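Local coordinates for transferrin (Manduca sexta, PDB 6WB6), which transports iron, binding a single ferric ion per molecule in association with an anion, usually bicarbonate, at residues D453-K458 with K480-S485; N436-V441 with T466-H471; E18-V23 with K294-S299. All coordinates share one frame; numbering follows the deposited sequence. Where two conformers were deposited one is given.

Followed from the N terminus, the chain meets interaction 3 first. Residues 18-23, at the end of an early helix, pack on residues 294-299 of a much later one, closing a loop of 270 residues in the N-terminal lobe. The other two contacts come afterwards, in the C-terminal lobe. Interaction 2 opens at strand 437-443, and interaction 1 opens at residues 453-458 before interaction 2 closes at residues 466-471; interaction 1 then closes at residues 480-485, so the two cross. Interaction 2 uses the first turn of helix 467-479, interaction 1 the loop just past its end. Their centres lie 16 Å apart, whereas the centre of interaction 3 is 51 Å or more from theirs.

Interaction 1: residues D453-K458 with K480-S485; sequences DLRGKK and KRAIQS
Arg455 reaches Ala482 where a type II beta turn, Leu454 to Lys457, faces the Schellman motif that ends helix 467-479 in the C-terminal lobe. The contact illustrates how a single long side chain can span two loops whose backbones stay well apart: the CA atoms of Arg455 and Ala482 are 8.8 Å from each other, and the segments bury 73 Å² in all.

The firmly packed side lies behind the arginine. Leu454 and Ile483 are both buried, and both rest on Phe495 of helix 488-495, which Arg455 also touches. Ile483 additionally packs on Leu474 and Ile478 of helix 467-479, so the two loops share a hydrophobic base although their own apolar side chains do not meet. The turn is secured by the backbone bond from Lys457 N to Leu454 O, 3.1 Å, with Gly456 taking a positive phi of 81° at its third position. Across from it, Arg481 is the C-prime residue of the Schellman motif, in which Ala482 N bonds to Leu477 O and Arg481 N to Ile478 O; this fixes the start of the loop that the arginine approaches.

The outer side is looser. Arg455 is exposed and was modelled in two conformers, so the approach to Ala482 holds for the one described and is otherwise doubtful. In that conformer the chain runs out extended, CG trans to the backbone N (chi1 -180°), then bends at chi3 (-96°) to turn the guanidinium toward the other loop. Its positive charge would probably be favoured by the partial negative charge at the C-terminal end of helix 467-479. Only the NH2 corner makes the approach: NH2 comes within 3.7 Å of Ala482 CB, while Ala482 O sits at the guanidinium edge, near its plane, 3.0 Å from NH2.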
loop_
_atom_site.group_PDB
_atom_site.type_symbol
_atom_site.label_atom_id
_atom_site.label_comp_id
_atom_site.label_asym_id
_atom_site.label_seq_id
_atom_site.Cartn_x
_atom_site.Cartn_y
_atom_site.Cartn_z
ATOM N N ASP A 453 32.235 29.958 1.239
ATOM C CA ASP A 453 31.807 31.210 1.861
ATOM C C ASP A 453 31.575 31.074 3.358
ATOM O O ASP A 453 31.507 32.091 4.056
ATOM C CB ASP A 453 30.508 31.726 1.246
ATOM C CG ASP A 453 30.617 31.979 -0.231
ATOM O OD1 ASP A 453 31.741 32.201 -0.738
ATOM O OD2 ASP A 453 29.558 31.966 -0.877
ATOM N N LEU A 454 31.407 29.859 3.860
ATOM C CA LEU A 454 31.226 29.645 5.290
ATOM C C LEU A 454 32.523 29.314 6.010
ATOM O O LEU A 454 32.501 29.107 7.229
ATOM C CB LEU A 454 30.189 28.545 5.519
ATOM C CG LEU A 454 28.782 29.089 5.231
ATOM C CD1 LEU A 454 27.804 27.995 4.850
ATOM C CD2 LEU A 454 28.289 29.836 6.461
ATOM N N ARG A 455 33.650 29.277 5.302
ATOM C CA ARG A 455 34.925 29.030 5.963
ATOM C C ARG A 455 35.238 30.174 6.920
ATOM O O ARG A 455 35.026 31.346 6.602
ATOM C CB ARG A 455 36.041 28.877 4.933
ATOM C CG ARG A 455 37.408 28.611 5.553
ATOM C CD ARG A 455 38.472 28.393 4.492
ATOM N NE ARG A 455 38.708 26.976 4.219
ATOM C CZ ARG A 455 38.174 26.287 3.214
ATOM N NH1 ARG A 455 37.347 26.861 2.339
ATOM N NH2 ARG A 455 38.475 25.002 3.086
ATOM N N GLY A 456 35.755 29.822 8.098
ATOM C CA GLY A 456 36.022 30.779 9.151
ATOM C C GLY A 456 34.812 31.158 9.981
ATOM O O GLY A 456 34.970 31.801 11.032
ATOM N N LYS A 457 33.617 30.781 9.554
ATOM C CA LYS A 457 32.384 31.238 10.170
ATOM C C LYS A 457 32.020 30.311 11.331
ATOM O O LYS A 457 32.877 29.603 11.869
ATOM C CB LYS A 457 31.303 31.318 9.095
ATOM C CG LYS A 457 31.762 32.110 7.881
ATOM N N LYS A 458 30.756 30.331 11.736
ATOM C CA LYS A 458 30.242 29.580 12.873
ATOM C C LYS A 458 29.086 28.712 12.403
ATOM O O LYS A 458 28.338 29.093 11.498
ATOM C CB LYS A 458 29.733 30.525 13.994
ATOM C CG LYS A 458 30.769 31.467 14.608
ATOM C CD LYS A 458 30.092 32.748 15.087
ATOM N N LYS A 480 34.214 17.438 -0.629
ATOM C CA LYS A 480 34.718 18.549 -1.419
ATOM C C LYS A 480 36.130 18.947 -1.009
ATOM O O LYS A 480 36.620 20.005 -1.411
ATOM C CB LYS A 480 33.761 19.744 -1.305
ATOM C CG LYS A 480 32.504 19.596 -2.169
ATOM C CD LYS A 480 31.999 20.932 -2.717
ATOM C CE LYS A 480 31.118 20.735 -3.964
ATOM N NZ LYS A 480 31.053 21.966 -4.837
ATOM N N ARG A 481 36.790 18.109 -0.215
ATOM C CA ARG A 481 38.165 18.315 0.232
ATOM C C ARG A 481 38.360 19.653 0.942
ATOM O O ARG A 481 39.495 20.105 1.113
ATOM C CB ARG A 481 39.147 18.173 -0.937
ATOM C CG ARG A 481 39.720 16.764 -1.083
ATOM C CD ARG A 481 39.947 16.400 -2.553
ATOM N NE ARG A 481 40.813 15.232 -2.714
ATOM N N ALA A 482 37.280 20.282 1.416
ATOM C CA ALA A 482 37.434 21.501 2.204
ATOM C C ALA A 482 38.066 21.240 3.565
ATOM O O ALA A 482 38.496 22.194 4.222
ATOM C CB ALA A 482 36.090 22.195 2.388
ATOM N N ILE A 483 38.136 19.984 4.002
ATOM C CA ILE A 483 38.854 19.630 5.216
ATOM C C ILE A 483 39.460 18.256 4.989
ATOM O O ILE A 483 38.894 17.418 4.286
ATOM C CB ILE A 483 37.957 19.643 6.491
ATOM C CG1 ILE A 483 37.095 18.371 6.582
ATOM C CG2 ILE A 483 37.074 20.908 6.542
ATOM C CD1 ILE A 483 36.296 18.232 7.877
ATOM N N GLN A 484 40.612 18.023 5.591
ATOM C CA GLN A 484 41.206 16.705 5.492
ATOM C C GLN A 484 40.328 15.695 6.220
ATOM O O GLN A 484 39.465 16.047 7.029
ATOM C CB GLN A 484 42.621 16.712 6.070
ATOM N N SER A 485 40.563 14.423 5.923
ATOM C CA SER A 485 39.797 13.334 6.501
ATOM C C SER A 485 40.497 12.690 7.689
ATOM O O SER A 485 39.967 11.732 8.259
ATOM C CB SER A 485 39.502 12.282 5.430
ATOM O OG SER A 485 40.435 12.350 4.368
#

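Interaction 2: residues N436-V441 with T466-H471; sequences NYAVAV and TFSGLH
The N-capped first turn of helix 467-479 packs on the mixed sheet of the C-terminal lobe, which has the transferrin fold, akin to periplasmic binding proteins. Ala438, on strand 437-443, which pairs with strands 542-545, 557-560 and 581-582, lies against Ser468 and Phe467. By sequence this turn matches the start of helix 121-131, which forms part of the carbonate pocket of the N-terminal lobe; Thr466 stands where that lobe has Arg120, a difference consistent with the binding of only one ferric ion per molecule.

The short strand and helix segments are inclined at 72° and approach to 7.7 Å between axes, a closeness consistent with the small side chains of Ala438 and Ser468. Ala438 CB lies 3.4 Å from Ser468 CB, closer than two carbons normally sit. Phe467, its ring swung to the far side from its own backbone N (chi1 178°), brings its edge beside the same methyl group, with CE1 3.9 Å from Ala438 CB and that carbon near the ring plane. The methyl thus meets serine and ring edge in directions roughly at right angles.

Thr466 is the N-cap: its OG1 accepts from Gly469 N at 2.7 Å, with an N-H...OG1 angle of 133°, and OG1 is also hydrogen-bonded with Ser463 O. Beside the apolar contact, one water joins the two backbones, donating to Val439 O at 2.9 Å and to Ser468 O at 2.7 Å.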
loop_
_atom_site.group_PDB
_atom_site.type_symbol
_atom_site.label_atom_id
_atom_site.label_comp_id
_atom_site.label_asym_id
_atom_site.label_seq_id
_atom_site.Cartn_x
_atom_site.Cartn_y
_atom_site.Cartn_z
ATOM N N ASN A 436 13.471 12.089 4.631
ATOM C CA ASN A 436 14.025 13.302 5.211
ATOM C C ASN A 436 15.310 13.671 4.487
ATOM O O ASN A 436 15.998 12.812 3.932
ATOM C CB ASN A 436 14.315 13.116 6.690
ATOM C CG ASN A 436 13.054 12.932 7.503
ATOM O OD1 ASN A 436 12.071 13.656 7.319
ATOM N ND2 ASN A 436 13.056 11.927 8.364
ATOM N N TYR A 437 15.630 14.962 4.502
ATOM C CA TYR A 437 16.900 15.459 3.998
ATOM C C TYR A 437 17.646 16.217 5.082
ATOM O O TYR A 437 17.052 16.976 5.859
ATOM C CB TYR A 437 16.701 16.379 2.799
ATOM C CG TYR A 437 16.329 15.632 1.548
ATOM C CD1 TYR A 437 15.129 14.943 1.463
ATOM C CD2 TYR A 437 17.179 15.596 0.467
ATOM C CE1 TYR A 437 14.794 14.254 0.321
ATOM C CE2 TYR A 437 16.852 14.914 -0.675
ATOM C CZ TYR A 437 15.662 14.246 -0.745
ATOM O OH TYR A 437 15.320 13.568 -1.885
ATOM N N ALA A 438 18.951 16.012 5.118
ATOM C CA ALA A 438 19.812 16.910 5.866
ATOM C C ALA A 438 19.957 18.207 5.085
ATOM O O ALA A 438 20.335 18.200 3.907
ATOM C CB ALA A 438 21.178 16.274 6.109
ATOM N N VAL A 439 19.640 19.328 5.720
ATOM C CA VAL A 439 19.676 20.605 5.026
ATOM C C VAL A 439 20.537 21.570 5.814
ATOM O O VAL A 439 21.024 21.264 6.904
ATOM C CB VAL A 439 18.279 21.203 4.783
ATOM C CG1 VAL A 439 17.385 20.159 4.152
ATOM C CG2 VAL A 439 17.665 21.744 6.067
ATOM N N ALA A 440 20.770 22.723 5.190
ATOM C CA ALA A 440 21.586 23.807 5.725
ATOM C C ALA A 440 20.715 25.049 5.757
ATOM O O ALA A 440 20.403 25.613 4.700
ATOM C CB ALA A 440 22.824 24.047 4.872
ATOM N N VAL A 441 20.332 25.470 6.963
ATOM C CA VAL A 441 19.414 26.585 7.154
ATOM C C VAL A 441 20.237 27.845 7.385
ATOM O O VAL A 441 21.173 27.841 8.204
ATOM C CB VAL A 441 18.468 26.314 8.338
ATOM C CG1 VAL A 441 17.455 27.424 8.493
ATOM C CG2 VAL A 441 17.775 24.961 8.174
ATOM N N THR A 466 23.163 12.687 15.213
ATOM C CA THR A 466 22.244 12.713 14.084
ATOM C C THR A 466 22.987 12.692 12.751
ATOM O O THR A 466 24.124 13.160 12.626
ATOM C CB THR A 466 21.347 13.948 14.095
ATOM O OG1 THR A 466 22.112 15.068 13.664
ATOM C CG2 THR A 466 20.758 14.199 15.472
ATOM N N PHE A 467 22.301 12.171 11.740
ATOM C CA PHE A 467 22.816 12.239 10.382
ATOM C C PHE A 467 22.978 13.688 9.934
ATOM O O PHE A 467 24.064 14.106 9.519
ATOM C CB PHE A 467 21.887 11.472 9.441
ATOM C CG PHE A 467 22.317 11.518 8.021
ATOM C CD1 PHE A 467 21.873 12.525 7.188
ATOM C CD2 PHE A 467 23.184 10.565 7.522
ATOM C CE1 PHE A 467 22.272 12.584 5.890
ATOM C CE2 PHE A 467 23.602 10.616 6.233
ATOM C CZ PHE A 467 23.142 11.622 5.395
ATOM N N SER A 468 21.910 14.477 10.022
ATOM C CA SER A 468 21.947 15.835 9.474
ATOM C C SER A 468 22.897 16.740 10.255
ATOM O O SER A 468 23.431 17.713 9.701
ATOM C CB SER A 468 20.541 16.447 9.480
ATOM O OG SER A 468 19.540 15.482 9.173
ATOM N N GLY A 469 23.129 16.428 11.518
ATOM C CA GLY A 469 23.909 17.297 12.363
ATOM C C GLY A 469 25.388 17.053 12.196
ATOM O O GLY A 469 26.189 17.985 12.183
ATOM N N LEU A 470 25.759 15.786 12.039
ATOM C CA LEU A 470 27.166 15.396 12.047
ATOM C C LEU A 470 27.560 14.783 10.712
ATOM O O LEU A 470 28.369 15.368 9.992
ATOM C CB LEU A 470 27.425 14.428 13.203
ATOM C CG LEU A 470 28.871 13.980 13.440
ATOM C CD1 LEU A 470 29.214 12.801 12.555
ATOM C CD2 LEU A 470 29.849 15.132 13.232
ATOM N N HIS A 471 26.993 13.630 10.354
ATOM C CA HIS A 471 27.401 12.911 9.155
ATOM C C HIS A 471 27.400 13.819 7.935
ATOM O O HIS A 471 28.428 13.993 7.273
ATOM C CB HIS A 471 26.472 11.720 8.923
ATOM C CG HIS A 471 26.662 10.600 9.892
ATOM N ND1 HIS A 471 26.927 9.310 9.489
ATOM C CD2 HIS A 471 26.609 10.571 11.243
ATOM C CE1 HIS A 471 27.034 8.533 10.550
ATOM N NE2 HIS A 471 26.845 9.273 11.628
HETATM O O HOH W 1 22.697 18.959 7.363
#

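Interaction 3: residues E18-V23 with K294-S299; sequences EQMLEV and KQLADS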
loop_
_atom_site.group_PDB
_atom_site.type_symbol
_atom_site.label_atom_id
_atom_site.label_comp_id
_atom_site.label_asym_id
_atom_site.label_seq_id
_atom_site.Cartn_x
_atom_site.Cartn_y
_atom_site.Cartn_z
ATOM N N GLU A 18 -20.582 8.080 16.864
ATOM C CA GLU A 18 -21.373 8.704 17.916
ATOM C C GLU A 18 -22.461 9.576 17.311
ATOM O O GLU A 18 -23.624 9.475 17.705
ATOM C CB GLU A 18 -20.456 9.505 18.849
ATOM C CG GLU A 18 -19.482 8.595 19.636
ATOM C CD GLU A 18 -18.310 9.356 20.254
ATOM O OE1 GLU A 18 -18.257 10.597 20.127
ATOM O OE2 GLU A 18 -17.441 8.711 20.868
ATOM N N GLN A 19 -22.112 10.376 16.304
ATOM C CA GLN A 19 -23.129 11.127 15.580
ATOM C C GLN A 19 -24.179 10.190 15.014
ATOM O O GLN A 19 -25.375 10.511 15.006
ATOM C CB GLN A 19 -22.491 11.948 14.455
ATOM N N MET A 20 -23.746 9.018 14.528
ATOM C CA MET A 20 -24.703 8.034 14.042
ATOM C C MET A 20 -25.653 7.599 15.151
ATOM O O MET A 20 -26.856 7.426 14.925
ATOM C CB MET A 20 -23.973 6.823 13.473
ATOM C CG MET A 20 -24.936 5.765 13.011
ATOM S SD MET A 20 -24.178 4.354 12.210
ATOM C CE MET A 20 -23.863 3.303 13.625
ATOM N N LEU A 21 -25.132 7.390 16.352
ATOM C CA LEU A 21 -25.980 6.961 17.441
ATOM C C LEU A 21 -27.017 8.012 17.808
ATOM O O LEU A 21 -27.930 7.701 18.570
ATOM C CB LEU A 21 -25.144 6.625 18.678
ATOM C CG LEU A 21 -24.111 5.495 18.613
ATOM C CD1 LEU A 21 -23.489 5.315 19.980
ATOM C CD2 LEU A 21 -24.697 4.188 18.134
ATOM N N GLU A 22 -26.884 9.240 17.309
ATOM C CA GLU A 22 -27.864 10.295 17.538
ATOM C C GLU A 22 -28.898 10.396 16.423
ATOM O O GLU A 22 -29.873 11.130 16.574
ATOM C CB GLU A 22 -27.174 11.654 17.673
ATOM C CG GLU A 22 -25.957 11.664 18.614
ATOM C CD GLU A 22 -26.299 11.266 20.032
ATOM O OE1 GLU A 22 -27.503 11.184 20.355
ATOM O OE2 GLU A 22 -25.364 11.030 20.822
ATOM N N VAL A 23 -28.705 9.695 15.310
ATOM C CA VAL A 23 -29.681 9.671 14.223
ATOM C C VAL A 23 -30.983 9.118 14.773
ATOM O O VAL A 23 -30.994 7.987 15.270
ATOM C CB VAL A 23 -29.175 8.826 13.042
ATOM C CG1 VAL A 23 -30.309 8.433 12.098
ATOM C CG2 VAL A 23 -28.156 9.592 12.312
ATOM N N LYS A 294 -31.097 -1.178 8.653
ATOM C CA LYS A 294 -31.898 -0.770 7.498
ATOM C C LYS A 294 -32.369 0.667 7.628
ATOM O O LYS A 294 -32.405 1.411 6.643
ATOM C CB LYS A 294 -33.093 -1.719 7.317
ATOM C CG LYS A 294 -32.739 -3.098 6.774
ATOM C CD LYS A 294 -33.949 -4.045 6.666
ATOM C CE LYS A 294 -35.158 -3.420 5.915
ATOM N NZ LYS A 294 -34.875 -2.952 4.521
ATOM N N GLN A 295 -32.734 1.086 8.847
ATOM C CA GLN A 295 -33.261 2.438 9.029
ATOM C C GLN A 295 -32.167 3.487 8.914
ATOM O O GLN A 295 -32.376 4.543 8.309
ATOM C CB GLN A 295 -33.974 2.546 10.382
ATOM C CG GLN A 295 -35.386 2.047 10.304
ATOM C CD GLN A 295 -35.995 1.786 11.655
ATOM O OE1 GLN A 295 -35.502 2.278 12.678
ATOM N NE2 GLN A 295 -37.071 1.002 11.673
ATOM N N LEU A 296 -30.996 3.217 9.498
ATOM C CA LEU A 296 -29.857 4.106 9.333
ATOM C C LEU A 296 -29.455 4.215 7.869
ATOM O O LEU A 296 -29.098 5.304 7.394
ATOM C CB LEU A 296 -28.666 3.600 10.171
ATOM C CG LEU A 296 -28.840 3.660 11.691
ATOM C CD1 LEU A 296 -27.761 2.829 12.434
ATOM C CD2 LEU A 296 -28.791 5.117 12.115
ATOM N N ALA A 297 -29.481 3.087 7.146
ATOM C CA ALA A 297 -29.147 3.104 5.720
ATOM C C ALA A 297 -30.098 4.008 4.959
ATOM O O ALA A 297 -29.674 4.849 4.158
ATOM C CB ALA A 297 -29.194 1.689 5.140
ATOM N N ASP A 298 -31.391 3.867 5.219
ATOM C CA ASP A 298 -32.367 4.590 4.420
ATOM C C ASP A 298 -32.432 6.065 4.787
ATOM O O ASP A 298 -32.941 6.854 3.990
ATOM C CB ASP A 298 -33.735 3.920 4.554
ATOM C CG ASP A 298 -33.762 2.515 3.933
ATOM O OD1 ASP A 298 -32.911 2.236 3.069
ATOM O OD2 ASP A 298 -34.633 1.694 4.302
ATOM N N SER A 299 -31.904 6.471 5.939
ATOM C CA SER A 299 -31.915 7.881 6.307
ATOM C C SER A 299 -30.600 8.586 5.996
ATOM O O SER A 299 -30.600 9.801 5.777
ATOM C CB SER A 299 -32.233 8.041 7.789
ATOM O OG SER A 299 -31.070 7.826 8.549
#
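Leu296 projects from helix 286-300 between Met20 and Val23, and apolar contact carries this packing in the N-terminal lobe. CD1 meets the sulfur end of Met20, with SD 3.9 Å from Leu296 CD1, the two side chains crossing at about a right angle. CD2 meets Met20 CG and also the valine, whose CG1 is 3.6 Å from Leu296 CD2. A chi1 of 163° lays Val23 CG1 beside its own carbonyl carbon and directs that methyl to the helix surface, where Ser299 OG touches Val23 CG1 at 3.7 Å. An alanine in place of Met20 would remove the thioether from Leu296 CD1 and is likely to open a gap at that branch.

No hydrogen bond crosses between the segments. Within the helix, Ser299 OG bonds weakly to Leu296 O, one turn back, at 3.4 Å. Nearby, Gln295 OE1 accepts from Ser27 N, tying the helix to the loop beyond Val23.

Around this contact, Trp307 of helix 306-311 touches Met20, Val23 and Leu296 alike, and Leu312, just past that helix, touches Met20 and Leu296. Leu31 packs on both Leu21 and Leu296, so helices 14-21 and 286-300 meet over strand 31-36, with helix 306-311 packed against both.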